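Side-chain contacts in phosphopantothenoylcysteine decarboxylase (Cryptococcus neoformans, PDB 6EOA), which binds flavin mononucleotide and, as a member of the flavin-containing Cys decarboxylase family, probably decarboxylates phosphopantothenoylcysteine on the route to coenzyme A: residues Leu39-Ser44 / Ile48-Ile53; Ala56-Pro61 / Asn84-Ala89; Ala141-Lys146 / Leu155-Leu160. All blocks are in the same frame, centred on the assembly; numbering follows the deposited sequence.

Interaction 1: Leu39-Ser44 / Ile48-Ile53; sequences LITSGS and IKAPDI. With FMN (flavin mononucleotide), chain B.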
loop_
_atom_site.group_PDB
_atom_site.type_symbol
_atom_site.label_atom_id
_atom_site.label_comp_id
_atom_site.label_asym_id
_atom_site.label_seq_id
_atom_site.Cartn_x
_atom_site.Cartn_y
_atom_site.Cartn_z
ATOM N N LEU A 39 -0.263 -21.692 -5.671
ATOM C CA LEU A 39 -1.313 -21.279 -4.750
ATOM C C LEU A 39 -0.919 -19.989 -4.034
ATOM O O LEU A 39 0.100 -19.940 -3.349
ATOM C CB LEU A 39 -1.601 -22.380 -3.731
ATOM C CG LEU A 39 -2.584 -22.013 -2.614
ATOM C CD1 LEU A 39 -4.015 -21.881 -3.145
ATOM C CD2 LEU A 39 -2.513 -23.024 -1.477
ATOM N N ILE A 40 -1.714 -18.939 -4.214
ATOM C CA ILE A 40 -1.497 -17.703 -3.476
ATOM C C ILE A 40 -2.476 -17.636 -2.316
ATOM O O ILE A 40 -3.690 -17.702 -2.513
ATOM C CB ILE A 40 -1.660 -16.450 -4.358
ATOM C CG1 ILE A 40 -0.663 -16.469 -5.514
ATOM C CG2 ILE A 40 -1.440 -15.190 -3.531
ATOM C CD1 ILE A 40 -0.773 -15.256 -6.427
ATOM N N THR A 41 -1.940 -17.532 -1.103
ATOM C CA THR A 41 -2.764 -17.426 0.096
ATOM C C THR A 41 -2.621 -16.029 0.679
ATOM O O THR A 41 -1.511 -15.505 0.781
ATOM C CB THR A 41 -2.377 -18.475 1.160
ATOM O OG1 THR A 41 -1.105 -18.144 1.732
ATOM C CG2 THR A 41 -2.299 -19.865 0.534
ATOM N N SER A 42 -3.744 -15.417 1.044
ATOM C CA SER A 42 -3.725 -14.060 1.578
ATOM C C SER A 42 -4.317 -14.015 2.985
ATOM O O SER A 42 -4.693 -15.046 3.543
ATOM C CB SER A 42 -4.476 -13.105 0.651
ATOM O OG SER A 42 -5.844 -13.455 0.546
ATOM N N GLY A 43 -4.396 -12.815 3.550
ATOM C CA GLY A 43 -4.751 -12.645 4.948
ATOM C C GLY A 43 -6.214 -12.808 5.311
ATOM O O GLY A 43 -6.802 -11.938 5.954
ATOM N N SER A 44 -6.801 -13.927 4.904
ATOM C CA SER A 44 -8.145 -14.287 5.332
ATOM C C SER A 44 -8.076 -15.476 6.286
ATOM O O SER A 44 -7.106 -16.237 6.261
ATOM C CB SER A 44 -9.026 -14.613 4.126
ATOM O OG SER A 44 -10.158 -15.370 4.519
ATOM N N ILE A 48 -6.378 -20.951 6.859
ATOM C CA ILE A 48 -6.230 -22.131 7.705
ATOM C C ILE A 48 -6.396 -23.413 6.876
ATOM O O ILE A 48 -5.802 -24.449 7.183
ATOM C CB ILE A 48 -7.249 -22.106 8.869
ATOM C CG1 ILE A 48 -6.918 -20.964 9.829
ATOM C CG2 ILE A 48 -7.261 -23.425 9.630
ATOM C CD1 ILE A 48 -7.721 -21.000 11.116
ATOM N N LYS A 49 -7.182 -23.327 5.808
ATOM C CA LYS A 49 -7.409 -24.471 4.929
ATOM C C LYS A 49 -6.370 -24.597 3.812
ATOM O O LYS A 49 -6.426 -25.531 3.011
ATOM C CB LYS A 49 -8.812 -24.397 4.321
ATOM C CG LYS A 49 -9.916 -24.382 5.360
ATOM C CD LYS A 49 -9.847 -25.632 6.224
ATOM C CE LYS A 49 -10.955 -25.660 7.258
ATOM N NZ LYS A 49 -10.835 -26.851 8.141
ATOM N N ALA A 50 -5.428 -23.660 3.756
ATOM C CA ALA A 50 -4.356 -23.720 2.758
ATOM C C ALA A 50 -3.517 -25.005 2.864
ATOM O O ALA A 50 -3.189 -25.603 1.835
ATOM C CB ALA A 50 -3.455 -22.486 2.862
ATOM N N PRO A 51 -3.165 -25.444 4.094
ATOM C CA PRO A 51 -2.458 -26.729 4.181
ATOM C C PRO A 51 -3.260 -27.929 3.659
ATOM O O PRO A 51 -2.658 -28.854 3.114
ATOM C CB PRO A 51 -2.193 -26.878 5.681
ATOM C CG PRO A 51 -2.124 -25.485 6.178
ATOM C CD PRO A 51 -3.171 -24.754 5.400
ATOM N N ASP A 52 -4.582 -27.917 3.818
ATOM C CA ASP A 52 -5.417 -29.006 3.311
ATOM C C ASP A 52 -5.411 -29.047 1.783
ATOM O O ASP A 52 -5.430 -30.121 1.177
ATOM C CB ASP A 52 -6.851 -28.866 3.824
ATOM C CG ASP A 52 -6.942 -28.995 5.329
ATOM O OD1 ASP A 52 -6.920 -30.139 5.829
ATOM O OD2 ASP A 52 -7.031 -27.951 6.011
ATOM N N ILE A 53 -5.392 -27.869 1.168
ATOM C CA ILE A 53 -5.336 -27.757 -0.284
ATOM C C ILE A 53 -4.005 -28.287 -0.811
ATOM O O ILE A 53 -3.971 -29.093 -1.742
ATOM C CB ILE A 53 -5.529 -26.296 -0.739
ATOM C CG1 ILE A 53 -6.959 -25.830 -0.456
ATOM C CG2 ILE A 53 -5.218 -26.149 -2.213
ATOM C CD1 ILE A 53 -7.198 -24.358 -0.738
HETATM N N1 FMN B . -9.692 -9.853 5.536
HETATM C C2 FMN B . -10.480 -10.499 4.603
HETATM O O2 FMN B . -10.661 -9.983 3.498
HETATM N N3 FMN B . -11.066 -11.713 4.915
HETATM C C4 FMN B . -10.868 -12.288 6.156
HETATM O O4 FMN B . -11.392 -13.370 6.422
HETATM C C4A FMN B . -10.072 -11.640 7.100
HETATM N N5 FMN B . -9.863 -12.201 8.346
HETATM C C5A FMN B . -9.067 -11.552 9.273
HETATM C C6 FMN B . -8.850 -12.117 10.528
HETATM C C7 FMN B . -8.050 -11.465 11.461
HETATM C C7M FMN B . -7.820 -12.075 12.815
HETATM C C8 FMN B . -7.465 -10.244 11.135
HETATM C C8M FMN B . -6.600 -9.520 12.126
HETATM C C9 FMN B . -7.681 -9.682 9.884
HETATM C C9A FMN B . -8.481 -10.331 8.952
HETATM N N10 FMN B . -8.691 -9.770 7.704
HETATM C C10 FMN B . -9.485 -10.417 6.779
HETATM C "C1'" FMN B . -8.063 -8.453 7.354
HETATM C "C2'" FMN B . -6.764 -8.684 6.588
HETATM O "O2'" FMN B . -5.987 -9.694 7.203
HETATM C "C3'" FMN B . -5.962 -7.393 6.511
HETATM O "O3'" FMN B . -6.668 -6.494 5.686
HETATM C "C4'" FMN B . -4.574 -7.657 5.939
HETATM O "O4'" FMN B . -3.737 -6.539 6.148
HETATM C "C5'" FMN B . -4.671 -7.958 4.450
HETATM O "O5'" FMN B . -3.429 -8.433 3.984
HETATM P P FMN B . -3.351 -9.282 2.613
HETATM O O1P FMN B . -3.519 -8.335 1.447
HETATM O O2P FMN B . -4.431 -10.341 2.548
HETATM O O3P FMN B . -2.002 -9.947 2.554
#
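Thr41 and Ala50 meet methyl to methyl, Thr41 CG2 lying 3.7 Å from Ala50 CB, the closest approach between Leu39-Ser44 and Ile48-Ile53. Further back, Leu39 CD2 rests 4.2 Å from Ile53 CG2, the two side chains crossing at about a right angle. No hydrogen bond joins the segments, so the contact is purely apolar, and its four residues are buried. What turns the Thr41 methyl to the helix is chi1 of 71°, which sets OG1 between the backbone N and the carbonyl carbon and CG2 beside the N. The same torsion leaves the hydroxyl where it bonds to Tyr77 OH and Ser73 OG.

Where the strand ends, the chain turns to the flavin. Gly43, centre of an inverse gamma turn, gives its N-H to phosphate oxygen O2P (2.7 Å, 153° at the hydrogen) and accepts the ribityl O2' at its carbonyl O, also 2.7 Å. Ser44 OG donates to FMN O4 over 3.0 Å. Ser42 OG, hydrogen-bonded to Pro138 O and Ser140 N, ties the loop to the end of strand 133-139.

The contact joins the end of strand 35-41 to the start of helix 50-59, the first two elements of the beta-alpha-beta unit completed by strand 63-69 in a Rossmann-like parallel sheet. Strand 35-41 runs between 63-69 and 133-139, while Trp222 of helix 222-237 packs on Ile53.

Interaction 2: Ala56-Pro61 / Asn84-Ala89; sequences ALVKSP and NSVRSA
The backbones of Ala56-Pro61 and Asn84-Ala89 come closest at Lys59 and Ala89, whose CA atoms are 6.4 Å apart, with Val58 and Val86 next at 7.0 Å, so neighbouring positions of one helix face positions three apart on the other. The two valines make the inner apolar pair. Their branches pair like with like: Val58 CG2 is 4.1 Å from Val86 CG2, and the CG1 methyls of Val58 and Val86 are equally far apart, which brings both methyls of each valine into the contact. The side chains nevertheless cross at about a right angle. The first torsions, 168° in Val58 and 169° in Val86, put CG1 anti to the backbone N and CG2 beside it in each.

The helices, 50-59 and 79-89, follow the first and second strands of the parallel sheet in this Rossmann-like alpha/beta fold (strand order 3-2-1-4-5-6), and the contact joins their C-terminal parts, well away from the flavin pocket. On the sheet side, Val58 also touches Val65 of strand 63-69, and it meets Val103, while Phe101 packs against Val86. Leu57 turns instead to Val65 and Ile229.

At the outer end, Lys59 meets Ala89 through its aliphatic chain. The CB atoms of Lys59 and Ala89 stand 4.4 Å apart, and Lys59 CD passes 4.0 Å from Ala89 O. CG leaves anti to the backbone N, which lays CG and CD alongside Ala89 O, before bends at chi3 and chi4 change the chain's course. Lys59 is exposed, whereas Val86 is buried, so the interface runs from the protein interior out to its surface. Helix 50-59 stops just beyond: Ser60 N still bonds to Ala56 O at 3.2 Å, and Ser60 OG is held by Glu230 of helix 222-237.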
loop_
_atom_site.group_PDB
_atom_site.type_symbol
_atom_site.label_atom_id
_atom_site.label_comp_id
_atom_site.label_asym_id
_atom_site.label_seq_id
_atom_site.Cartn_x
_atom_site.Cartn_y
_atom_site.Cartn_z
ATOM N N ALA A 56 -3.726 -31.978 -0.618
ATOM C CA ALA A 56 -4.534 -32.629 -1.648
ATOM C C ALA A 56 -3.881 -32.543 -3.025
ATOM O O ALA A 56 -3.978 -33.473 -3.825
ATOM C CB ALA A 56 -5.927 -32.018 -1.693
ATOM N N LEU A 57 -3.229 -31.418 -3.304
ATOM C CA LEU A 57 -2.566 -31.227 -4.587
ATOM C C LEU A 57 -1.302 -32.075 -4.691
ATOM O O LEU A 57 -1.001 -32.610 -5.756
ATOM C CB LEU A 57 -2.239 -29.748 -4.810
ATOM C CG LEU A 57 -3.455 -28.834 -4.991
ATOM C CD1 LEU A 57 -3.024 -27.414 -5.329
ATOM C CD2 LEU A 57 -4.383 -29.383 -6.064
ATOM N N VAL A 58 -0.566 -32.199 -3.587
ATOM C CA VAL A 58 0.619 -33.057 -3.553
ATOM C C VAL A 58 0.250 -34.505 -3.867
ATOM O O VAL A 58 0.860 -35.142 -4.730
ATOM C CB VAL A 58 1.328 -33.012 -2.179
ATOM C CG1 VAL A 58 2.373 -34.123 -2.082
ATOM C CG2 VAL A 58 1.967 -31.647 -1.942
ATOM N N LYS A 59 -0.763 -35.011 -3.168
ATOM C CA LYS A 59 -1.204 -36.393 -3.321
ATOM C C LYS A 59 -1.713 -36.671 -4.732
ATOM O O LYS A 59 -1.601 -37.794 -5.227
ATOM C CB LYS A 59 -2.296 -36.718 -2.298
ATOM C CG LYS A 59 -2.813 -38.151 -2.362
ATOM C CD LYS A 59 -4.250 -38.229 -1.872
ATOM C CE LYS A 59 -5.125 -37.229 -2.617
ATOM N NZ LYS A 59 -6.223 -36.687 -1.767
ATOM N N SER A 60 -2.273 -35.647 -5.373
ATOM C CA SER A 60 -2.756 -35.777 -6.743
ATOM C C SER A 60 -1.589 -36.124 -7.663
ATOM O O SER A 60 -0.589 -35.411 -7.694
ATOM C CB SER A 60 -3.446 -34.490 -7.200
ATOM O OG SER A 60 -4.301 -34.736 -8.305
ATOM N N PRO A 61 -1.718 -37.230 -8.412
ATOM C CA PRO A 61 -0.629 -37.876 -9.162
ATOM C C PRO A 61 0.176 -36.977 -10.114
ATOM O O PRO A 61 1.406 -37.010 -10.053
ATOM C CB PRO A 61 -1.358 -38.976 -9.958
ATOM C CG PRO A 61 -2.823 -38.646 -9.865
ATOM C CD PRO A 61 -2.986 -37.965 -8.551
ATOM N N ASN A 84 2.869 -31.182 7.951
ATOM C CA ASN A 84 1.982 -32.105 8.663
ATOM C C ASN A 84 0.836 -32.545 7.763
ATOM O O ASN A 84 0.427 -33.705 7.772
ATOM C CB ASN A 84 1.419 -31.458 9.930
ATOM C CG ASN A 84 2.421 -31.418 11.065
ATOM O OD1 ASN A 84 3.437 -32.110 11.039
ATOM N ND2 ASN A 84 2.134 -30.604 12.076
ATOM N N SER A 85 0.334 -31.600 6.975
ATOM C CA SER A 85 -0.806 -31.846 6.105
ATOM C C SER A 85 -0.432 -32.742 4.924
ATOM O O SER A 85 -1.248 -33.539 4.455
ATOM C CB SER A 85 -1.380 -30.518 5.612
ATOM O OG SER A 85 -2.609 -30.706 4.939
ATOM N N VAL A 86 0.805 -32.613 4.450
ATOM C CA VAL A 86 1.297 -33.468 3.375
ATOM C C VAL A 86 1.448 -34.909 3.866
ATOM O O VAL A 86 1.004 -35.853 3.204
ATOM C CB VAL A 86 2.645 -32.959 2.819
ATOM C CG1 VAL A 86 3.272 -33.994 1.906
ATOM C CG2 VAL A 86 2.450 -31.636 2.085
ATOM N N ARG A 87 2.064 -35.077 5.034
ATOM C CA ARG A 87 2.222 -36.403 5.629
ATOM C C ARG A 87 0.876 -37.066 5.876
ATOM O O ARG A 87 0.712 -38.265 5.656
ATOM C CB ARG A 87 2.997 -36.322 6.944
ATOM C CG ARG A 87 4.401 -35.780 6.815
ATOM C CD ARG A 87 5.101 -35.811 8.159
ATOM N NE ARG A 87 6.297 -34.982 8.149
ATOM C CZ ARG A 87 6.363 -33.769 8.682
ATOM N NH1 ARG A 87 5.298 -33.245 9.278
ATOM N NH2 ARG A 87 7.492 -33.081 8.625
ATOM N N SER A 88 -0.080 -36.273 6.342
ATOM C CA SER A 88 -1.425 -36.763 6.610
ATOM C C SER A 88 -2.079 -37.296 5.339
ATOM O O SER A 88 -2.703 -38.357 5.348
ATOM C CB SER A 88 -2.279 -35.652 7.221
ATOM O OG SER A 88 -3.605 -36.091 7.439
ATOM N N ALA A 89 -1.923 -36.557 4.246
ATOM C CA ALA A 89 -2.518 -36.936 2.969
ATOM C C ALA A 89 -1.780 -38.106 2.322
ATOM O O ALA A 89 -2.382 -38.898 1.597
ATOM C CB ALA A 89 -2.542 -35.744 2.026
#

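Interaction 3: Ala141-Lys146 / Leu155-Leu160; sequences ADLLAK and LATSLL. With FMN (flavin mononucleotide), chain B; FMN (flavin mononucleotide), chain C.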
loop_
_atom_site.group_PDB
_atom_site.type_symbol
_atom_site.label_atom_id
_atom_site.label_comp_id
_atom_site.label_asym_id
_atom_site.label_seq_id
_atom_site.Cartn_x
_atom_site.Cartn_y
_atom_site.Cartn_z
ATOM N N ALA A 141 -10.057 -9.023 0.869
ATOM C CA ALA A 141 -10.534 -7.792 0.248
ATOM C C ALA A 141 -9.356 -6.899 -0.123
ATOM O O ALA A 141 -9.370 -6.237 -1.159
ATOM C CB ALA A 141 -11.486 -7.056 1.181
ATOM N N ASP A 142 -8.334 -6.892 0.727
ATOM C CA ASP A 142 -7.136 -6.090 0.491
ATOM C C ASP A 142 -6.411 -6.532 -0.775
ATOM O O ASP A 142 -6.043 -5.706 -1.611
ATOM C CB ASP A 142 -6.184 -6.174 1.685
ATOM C CG ASP A 142 -5.008 -5.207 1.572
ATOM O OD1 ASP A 142 -5.240 -3.993 1.375
ATOM O OD2 ASP A 142 -3.848 -5.664 1.677
ATOM N N LEU A 143 -6.203 -7.837 -0.914
ATOM C CA LEU A 143 -5.486 -8.350 -2.071
ATOM C C LEU A 143 -6.298 -8.103 -3.338
ATOM O O LEU A 143 -5.745 -7.754 -4.380
ATOM C CB LEU A 143 -5.179 -9.837 -1.904
ATOM C CG LEU A 143 -4.453 -10.507 -3.074
ATOM C CD1 LEU A 143 -3.173 -9.756 -3.416
ATOM C CD2 LEU A 143 -4.148 -11.956 -2.735
ATOM N N LEU A 144 -7.616 -8.267 -3.233
ATOM C CA LEU A 144 -8.518 -7.978 -4.340
ATOM C C LEU A 144 -8.393 -6.518 -4.766
ATOM O O LEU A 144 -8.297 -6.213 -5.954
ATOM C CB LEU A 144 -9.965 -8.297 -3.954
ATOM C CG LEU A 144 -11.012 -7.859 -4.980
ATOM C CD1 LEU A 144 -10.789 -8.562 -6.315
ATOM C CD2 LEU A 144 -12.427 -8.106 -4.467
ATOM N N ALA A 145 -8.396 -5.623 -3.785
ATOM C CA ALA A 145 -8.239 -4.195 -4.040
ATOM C C ALA A 145 -6.870 -3.884 -4.649
ATOM O O ALA A 145 -6.765 -3.080 -5.574
ATOM C CB ALA A 145 -8.441 -3.402 -2.752
ATOM N N LYS A 146 -5.823 -4.522 -4.131
ATOM C CA LYS A 146 -4.474 -4.308 -4.657
ATOM C C LYS A 146 -4.349 -4.792 -6.098
ATOM O O LYS A 146 -3.735 -4.123 -6.933
ATOM C CB LYS A 146 -3.431 -5.011 -3.791
ATOM C CG LYS A 146 -3.192 -4.366 -2.432
ATOM C CD LYS A 146 -1.780 -4.656 -1.969
ATOM C CE LYS A 146 -1.720 -5.032 -0.500
ATOM N NZ LYS A 146 -1.866 -3.864 0.414
ATOM N N LEU A 155 5.528 -10.209 -3.159
ATOM C CA LEU A 155 5.781 -11.337 -4.049
ATOM C C LEU A 155 4.512 -11.741 -4.787
ATOM O O LEU A 155 4.523 -11.940 -6.005
ATOM C CB LEU A 155 6.334 -12.528 -3.264
ATOM C CG LEU A 155 6.466 -13.832 -4.058
ATOM C CD1 LEU A 155 7.376 -13.643 -5.267
ATOM C CD2 LEU A 155 6.978 -14.953 -3.164
ATOM N N ALA A 156 3.416 -11.842 -4.043
ATOM C CA ALA A 156 2.145 -12.300 -4.594
ATOM C C ALA A 156 1.646 -11.401 -5.722
ATOM O O ALA A 156 1.211 -11.881 -6.770
ATOM C CB ALA A 156 1.102 -12.382 -3.492
ATOM N N THR A 157 1.714 -10.092 -5.507
ATOM C CA THR A 157 1.164 -9.144 -6.467
ATOM C C THR A 157 2.123 -8.879 -7.627
ATOM O O THR A 157 1.688 -8.562 -8.734
ATOM C CB THR A 157 0.812 -7.820 -5.786
ATOM O OG1 THR A 157 1.934 -7.373 -5.021
ATOM C CG2 THR A 157 -0.380 -8.004 -4.848
ATOM N N SER A 158 3.425 -9.002 -7.374
ATOM C CA SER A 158 4.407 -8.921 -8.450
ATOM C C SER A 158 4.239 -10.101 -9.403
ATOM O O SER A 158 4.348 -9.950 -10.623
ATOM C CB SER A 158 5.834 -8.886 -7.894
ATOM O OG SER A 158 6.154 -7.598 -7.401
ATOM N N LEU A 159 3.966 -11.275 -8.840
ATOM C CA LEU A 159 3.734 -12.475 -9.639
ATOM C C LEU A 159 2.517 -12.313 -10.545
ATOM O O LEU A 159 2.589 -12.573 -11.747
ATOM C CB LEU A 159 3.555 -13.698 -8.737
ATOM C CG LEU A 159 3.042 -14.967 -9.423
ATOM C CD1 LEU A 159 3.942 -15.363 -10.588
ATOM C CD2 LEU A 159 2.917 -16.111 -8.426
ATOM N N LEU A 160 1.402 -11.881 -9.963
ATOM C CA LEU A 160 0.170 -11.682 -10.722
ATOM C C LEU A 160 0.337 -10.619 -11.805
ATOM O O LEU A 160 -0.145 -10.784 -12.924
ATOM C CB LEU A 160 -0.976 -11.303 -9.782
ATOM C CG LEU A 160 -1.538 -12.456 -8.945
ATOM C CD1 LEU A 160 -2.281 -11.933 -7.727
ATOM C CD2 LEU A 160 -2.446 -13.328 -9.791
HETATM N N1 FMN B . -9.692 -9.853 5.536
HETATM C C2 FMN B . -10.480 -10.499 4.603
HETATM O O2 FMN B . -10.661 -9.983 3.498
HETATM N N3 FMN B . -11.066 -11.713 4.915
HETATM C C4 FMN B . -10.868 -12.288 6.156
HETATM O O4 FMN B . -11.392 -13.370 6.422
HETATM C C4A FMN B . -10.072 -11.640 7.100
HETATM N N5 FMN B . -9.863 -12.201 8.346
HETATM C C5A FMN B . -9.067 -11.552 9.273
HETATM C C6 FMN B . -8.850 -12.117 10.528
HETATM C C7 FMN B . -8.050 -11.465 11.461
HETATM C C7M FMN B . -7.820 -12.075 12.815
HETATM C C8 FMN B . -7.465 -10.244 11.135
HETATM C C8M FMN B . -6.600 -9.520 12.126
HETATM C C9 FMN B . -7.681 -9.682 9.884
HETATM C C9A FMN B . -8.481 -10.331 8.952
HETATM N N10 FMN B . -8.691 -9.770 7.704
HETATM C C10 FMN B . -9.485 -10.417 6.779
HETATM C "C1'" FMN B . -8.063 -8.453 7.354
HETATM C "C2'" FMN B . -6.764 -8.684 6.588
HETATM O "O2'" FMN B . -5.987 -9.694 7.203
HETATM C "C3'" FMN B . -5.962 -7.393 6.511
HETATM O "O3'" FMN B . -6.668 -6.494 5.686
HETATM C "C4'" FMN B . -4.574 -7.657 5.939
HETATM O "O4'" FMN B . -3.737 -6.539 6.148
HETATM C "C5'" FMN B . -4.671 -7.958 4.450
HETATM O "O5'" FMN B . -3.429 -8.433 3.984
HETATM P P FMN B . -3.351 -9.282 2.613
HETATM O O1P FMN B . -3.519 -8.335 1.447
HETATM O O2P FMN B . -4.431 -10.341 2.548
HETATM O O3P FMN B . -2.002 -9.947 2.554
HETATM N N1 FMN C . 9.373 -4.062 -10.832
HETATM C C2 FMN C . 9.335 -3.282 -11.972
HETATM O O2 FMN C . 8.328 -2.617 -12.221
HETATM N N3 FMN C . 10.422 -3.259 -12.830
HETATM C C4 FMN C . 11.549 -4.010 -12.553
HETATM O O4 FMN C . 12.510 -3.979 -13.321
HETATM C C4A FMN C . 11.590 -4.797 -11.402
HETATM N N5 FMN C . 12.710 -5.554 -11.109
HETATM C C5A FMN C . 12.744 -6.326 -9.963
HETATM C C6 FMN C . 13.871 -7.086 -9.661
HETATM C C7 FMN C . 13.907 -7.863 -8.508
HETATM C C7M FMN C . 15.124 -8.685 -8.189
HETATM C C8 FMN C . 12.808 -7.878 -7.653
HETATM C C8M FMN C . 12.821 -8.710 -6.404
HETATM C C9 FMN C . 11.684 -7.120 -7.952
HETATM C C9A FMN C . 11.647 -6.344 -9.105
HETATM N N10 FMN C . 10.527 -5.586 -9.398
HETATM C C10 FMN C . 10.493 -4.816 -10.543
HETATM C "C1'" FMN C . 9.343 -5.603 -8.478
HETATM C "C2'" FMN C . 9.405 -4.413 -7.527
HETATM O "O2'" FMN C . 10.707 -4.258 -6.996
HETATM C "C3'" FMN C . 8.405 -4.592 -6.394
HETATM O "O3'" FMN C . 7.109 -4.500 -6.941
HETATM C "C4'" FMN C . 8.605 -3.521 -5.327
HETATM O "O4'" FMN C . 7.898 -3.860 -4.154
HETATM C "C5'" FMN C . 8.129 -2.171 -5.846
HETATM O "O5'" FMN C . 8.534 -1.156 -4.957
HETATM P P FMN C . 8.616 0.375 -5.464
HETATM O O1P FMN C . 7.211 0.923 -5.577
HETATM O O2P FMN C . 9.298 0.484 -6.810
HETATM O O3P FMN C . 9.400 1.159 -4.446
#
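Leu143 and Thr157 lie antiparallel, side by side, bringing Leu143 CD1 to 3.6 Å from Thr157 CG2. They join helix 141-149, which follows strand 133-139 of the Rossmann-like parallel sheet, to helix 155-162, the next helix along the chain. Leu143 leaves its helix across the line to the partner, and its outer end makes the approach, CG lying anti to the backbone N (chi1 179°). On the other side, chi1 of 50° places the Thr157 methyl beside its backbone N, where it meets Leu143 CD1, while its hydroxyl bonds to Ser154 OG. Lys146 adds its CB, 4.4 Å from Thr157 CG2, and its chain then leaves the contact.

Helix 141-149 also serves the cofactor. Ala141 N, at the helix start, donates to FMN O2 of chain B at 2.9 Å with a nearly straight 166° angle at the hydrogen. Asp142 OD2 stands 2.7 Å from phosphate O1P, and Lys146 NZ reaches the same carboxylate oxygen in a salt bridge, its hydrogen bond weak. The stronger partner of Lys146 is Asp153 of the second subunit, and Asp142 OD1 accepts from Cys152 N of that subunit, so this end of the helix is part of the subunit interface as well as the flavin pocket.

Helix 155-162 comes near a second flavin, that of chain C: one residue beyond Thr157, Ser158 OG, bonded to Cys152 O of its own chain, lies 3.3 Å from FMN O3'.

From the N terminus, interaction 1 closes first, with three loop residues between its segments, and brings the start of helix 50-59 back over strand 35-41. Interaction 2 uses the far end of the same helix and closes a longer loop containing strand 63-69; Ser85 OG to Pro51 O, 2.6 Å, a probable hydrogen bond, links it to interaction 1. Interaction 3 closes last, over eight residues. The three follow in series, none nested or crossed. Ile40 packs on Ala156, Leu159 and Leu160, and Ser42 on Leu143, so strand 35-41 and the loop after it connect interactions 1 and 3, which share one flavin. Interactions 2 and 3 do not touch, their centres 26 Å apart.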